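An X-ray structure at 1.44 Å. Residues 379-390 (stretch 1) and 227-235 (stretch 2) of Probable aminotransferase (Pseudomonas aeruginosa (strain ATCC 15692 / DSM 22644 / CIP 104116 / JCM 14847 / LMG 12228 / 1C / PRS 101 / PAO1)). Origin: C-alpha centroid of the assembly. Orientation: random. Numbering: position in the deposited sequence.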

# COMPACT_ATOMS: atom_id res chain seq x y z
N VAL A 379 0.85 -28.18 18.96
CA VAL A 379 0.57 -27.75 17.60
C VAL A 379 -0.91 -27.55 17.40
O VAL A 379 -1.74 -28.29 17.93
CB VAL A 379 1.19 -28.74 16.56
CG1 VAL A 379 0.55 -30.15 16.57
CG2 VAL A 379 1.12 -28.19 15.15
N THR A 380 -1.21 -26.52 16.57
CA THR A 380 -2.58 -26.11 16.24
C THR A 380 -2.74 -25.97 14.73
O THR A 380 -1.81 -25.60 14.05
CB THR A 380 -2.90 -24.77 16.92
OG1 THR A 380 -2.76 -24.94 18.34
CG2 THR A 380 -4.30 -24.28 16.64
N ARG A 381 -3.94 -26.26 14.21
CA ARG A 381 -4.24 -26.10 12.77
C ARG A 381 -5.54 -25.31 12.62
O ARG A 381 -6.53 -25.52 13.34
CB ARG A 381 -4.36 -27.47 12.09
CG ARG A 381 -4.74 -27.36 10.61
CD ARG A 381 -4.66 -28.68 9.89
NE ARG A 381 -5.74 -29.58 10.29
CZ ARG A 381 -6.93 -29.62 9.73
NH1 ARG A 381 -7.26 -28.80 8.72
NH2 ARG A 381 -7.82 -30.52 10.17
N ILE A 382 -5.52 -24.37 11.67
CA ILE A 382 -6.72 -23.70 11.18
C ILE A 382 -6.75 -23.89 9.68
O ILE A 382 -6.05 -23.21 8.92
CB ILE A 382 -6.83 -22.21 11.58
CG1 ILE A 382 -5.55 -21.46 11.46
CG2 ILE A 382 -7.37 -22.15 12.97
CD1 ILE A 382 -5.81 -19.96 11.44
N GLY A 383 -7.51 -24.90 9.25
CA GLY A 383 -7.60 -25.20 7.84
C GLY A 383 -6.27 -25.59 7.23
O GLY A 383 -5.70 -26.61 7.61
N ALA A 384 -5.77 -24.78 6.31
CA ALA A 384 -4.53 -25.00 5.60
C ALA A 384 -3.27 -24.59 6.35
O ALA A 384 -2.15 -24.81 5.84
CB ALA A 384 -4.57 -24.29 4.27
N ARG A 385 -3.42 -23.96 7.53
CA ARG A 385 -2.30 -23.33 8.21
C ARG A 385 -2.04 -24.04 9.55
O ARG A 385 -2.98 -24.23 10.32
CB ARG A 385 -2.65 -21.84 8.44
CG ARG A 385 -1.55 -20.95 8.95
CD ARG A 385 -2.09 -19.56 9.24
NE ARG A 385 -0.97 -18.68 9.55
CZ ARG A 385 -0.25 -17.99 8.63
NH1 ARG A 385 -0.57 -18.01 7.34
NH2 ARG A 385 0.83 -17.36 9.01
N VAL A 386 -0.78 -24.45 9.79
CA VAL A 386 -0.42 -25.26 10.97
C VAL A 386 0.74 -24.57 11.71
O VAL A 386 1.73 -24.19 11.07
CB VAL A 386 0.08 -26.66 10.51
CG1 VAL A 386 0.52 -27.54 11.67
CG2 VAL A 386 -1.03 -27.36 9.71
N GLU A 387 0.62 -24.42 13.04
CA GLU A 387 1.71 -23.77 13.79
C GLU A 387 1.86 -24.40 15.16
O GLU A 387 0.86 -24.64 15.83
CB GLU A 387 1.43 -22.27 13.91
CG GLU A 387 2.50 -21.47 14.64
CD GLU A 387 2.57 -20.00 14.23
OE1 GLU A 387 1.61 -19.53 13.55
OE2 GLU A 387 3.56 -19.31 14.63
N TYR A 388 3.12 -24.55 15.57
CA TYR A 388 3.41 -24.99 16.92
C TYR A 388 3.97 -23.83 17.80
O TYR A 388 4.39 -22.76 17.29
CB TYR A 388 4.33 -26.20 16.93
CG TYR A 388 5.55 -26.10 16.08
CD1 TYR A 388 6.77 -25.61 16.60
CD2 TYR A 388 5.54 -26.53 14.76
CE1 TYR A 388 7.89 -25.50 15.80
CE2 TYR A 388 6.68 -26.46 13.97
CZ TYR A 388 7.85 -25.98 14.51
OH TYR A 388 8.99 -25.86 13.79
N LEU A 389 3.87 -24.03 19.10
CA LEU A 389 4.28 -23.05 20.10
C LEU A 389 4.98 -23.81 21.21
O LEU A 389 4.61 -24.97 21.52
CB LEU A 389 3.05 -22.34 20.69
CG LEU A 389 2.58 -20.97 20.24
CD1 LEU A 389 1.28 -20.62 20.94
CD2 LEU A 389 3.67 -19.89 20.38
N PHE A 390 5.94 -23.15 21.86
CA PHE A 390 6.77 -23.83 22.87
C PHE A 390 6.14 -23.74 24.27
O PHE A 390 6.76 -23.26 25.23
CB PHE A 390 8.20 -23.27 22.89
CG PHE A 390 8.85 -23.11 21.54
CD1 PHE A 390 8.65 -24.04 20.51
CD2 PHE A 390 9.69 -22.05 21.30
CE1 PHE A 390 9.27 -23.86 19.28
CE2 PHE A 390 10.34 -21.88 20.08
CZ PHE A 390 10.11 -22.78 19.07
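Stretch 2 227-235: PFMTNVGMV

What does stretch 1 offer to its partner? It is a β-hairpin: strand 379-382 runs into a type II' turn from Ile382 to Arg385, and strand 385-389 returns. Backbone hydrogen bonds tie the arms together, Thr380 N to Glu387 O and Glu387 N to Thr380 O both at 2.9 Å, with Ile382 N to Arg385 O also at 2.9 Å. Gly383 takes a positive phi of 62° in the turn, and its O accepts a hydrogen bond from Arg381 NH1 at 2.9 Å. Because side chains alternate along each strand, Thr380, Ile382, Arg385, Glu387 and Leu389 point toward stretch 2, while Val379, Arg381, Val386 and Tyr388 point away.

How does stretch 2 lie across that face? It has no regular helix or strand, yet it folds back on itself: Met229 N bonds to Val235 O at 3.0 Å and Val235 N to Met229 O at 2.9 Å. The register places Phe228 nearest Ile382, with their CA atoms 8.5 Å apart, and Gly233 nearest Leu389, where the CA atoms are 6.0 Å apart. The backbones thus come closer at the Leu389 end, where glycine is the partner. Phe228, Thr230 and Met234 point toward the hairpin; Met234 has the largest area covered by it.

What meets the first strand? Thr380 CG2 lies at the edge of the Phe228 ring, 3.8 Å from CZ, and its carbonyl O is 3.6 Å from Met234 SD. Water 3 adds a polar link, 2.7 Å from Thr380 OG1 and donating to Met234 O at 2.8 Å. Ile382 presses closer to the ring: its CG2 sits over one face in a CH-π contact, 3.2 Å from the ring centroid and 3.2 Å from Phe228 CZ. The other branch of Ile382 reaches Thr230, with CD1 3.8 Å from Thr230 CG2, and CG1 packs 3.7 Å from Met234 CE.

How does the returning strand complete the contact? The extended Met234 side chain (m, t, t) brings its methyl group onto both strands: CE is 3.7 Å from Arg385 CG and 3.7 Å from Glu387 CB, besides touching Ile382. No direct hydrogen bond joins the stretches, so water supplies the polar links. Water 1 accepts from Arg385 NE at 2.8 Å and donates to Glu387 OE1 at 2.5 Å and to Thr230 O at 2.7 Å. Farther along, water 2 accepts from Met234 N at 3.1 Å and donates to Glu387 O at 3.0 Å, joining backbone to backbone.

Why does Gly233 suit the end of the strand? Glu387 OE2 approaches Gly233 CA to 3.5 Å, and Leu389 CD2 lies 3.9 Å from the same CA. A CB there would point toward stretch 1 and fall 2.5 Å from Leu389 CG, a clash; the positive phi of 67° also favours glycine. Leu389 CD2 is also 3.9 Å from Val232 O, a buried carbonyl oxygen without a hydrogen-bonding partner in the model.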

# COMPACT_ATOMS: atom_id res chain seq x y z
N PRO A 227 -10.19 -13.32 13.86
CA PRO A 227 -11.13 -14.20 14.58
C PRO A 227 -10.47 -15.34 15.35
O PRO A 227 -11.11 -16.00 16.17
CB PRO A 227 -12.03 -14.70 13.44
CG PRO A 227 -11.13 -14.73 12.24
CD PRO A 227 -10.18 -13.58 12.40
N PHE A 228 -9.19 -15.55 15.04
CA PHE A 228 -8.36 -16.61 15.62
C PHE A 228 -6.97 -16.01 15.48
O PHE A 228 -6.60 -15.64 14.35
CB PHE A 228 -8.63 -17.87 14.79
CG PHE A 228 -7.99 -19.13 15.28
CD1 PHE A 228 -6.62 -19.31 15.32
CD2 PHE A 228 -8.81 -20.21 15.58
CE1 PHE A 228 -6.09 -20.51 15.75
CE2 PHE A 228 -8.30 -21.41 16.02
CZ PHE A 228 -6.93 -21.55 16.09
N MET A 229 -6.26 -15.74 16.59
CA MET A 229 -5.02 -14.99 16.44
C MET A 229 -3.95 -15.87 15.79
O MET A 229 -3.84 -17.06 16.11
CB MET A 229 -4.52 -14.43 17.78
CG MET A 229 -5.56 -13.64 18.51
SD MET A 229 -4.98 -12.90 20.08
CE MET A 229 -3.81 -11.67 19.50
N THR A 230 -3.16 -15.30 14.90
CA THR A 230 -2.15 -16.04 14.15
C THR A 230 -0.79 -15.43 14.15
O THR A 230 0.13 -15.97 13.55
CB THR A 230 -2.56 -16.24 12.68
OG1 THR A 230 -2.58 -14.97 12.02
CG2 THR A 230 -3.93 -16.92 12.58
N ASN A 231 -0.62 -14.31 14.86
CA ASN A 231 0.63 -13.56 14.80
C ASN A 231 1.39 -13.51 16.12
O ASN A 231 2.20 -12.61 16.33
CB ASN A 231 0.34 -12.19 14.20
CG ASN A 231 -0.05 -12.24 12.73
OD1 ASN A 231 -1.16 -11.76 12.28
ND2 ASN A 231 0.87 -12.72 11.96
N VAL A 232 1.14 -14.52 16.96
CA VAL A 232 1.91 -14.74 18.20
C VAL A 232 1.91 -16.23 18.48
O VAL A 232 1.53 -16.69 19.57
CB VAL A 232 1.36 -13.84 19.35
CG1 VAL A 232 -0.10 -14.17 19.70
CG2 VAL A 232 2.28 -13.89 20.54
N GLY A 233 2.20 -17.01 17.45
CA GLY A 233 1.63 -18.34 17.42
C GLY A 233 0.12 -18.24 17.25
O GLY A 233 -0.43 -17.15 17.00
N MET A 234 -0.56 -19.35 17.43
CA MET A 234 -2.01 -19.38 17.26
C MET A 234 -2.76 -19.36 18.56
O MET A 234 -2.49 -20.14 19.43
CB MET A 234 -2.42 -20.61 16.47
CG MET A 234 -2.04 -20.51 15.03
SD MET A 234 -2.44 -22.06 14.13
CE MET A 234 -1.97 -21.49 12.54
N VAL A 235 -3.72 -18.44 18.68
CA VAL A 235 -4.56 -18.32 19.87
C VAL A 235 -6.01 -18.55 19.45
O VAL A 235 -6.67 -17.66 18.85
CB VAL A 235 -4.42 -16.96 20.59
CG1 VAL A 235 -5.21 -17.01 21.90
CG2 VAL A 235 -2.95 -16.59 20.79
O HOH W 1 0.53 -18.00 11.85
O HOH W 2 0.43 -22.24 17.58
O HOH W 3 -1.60 -22.78 19.41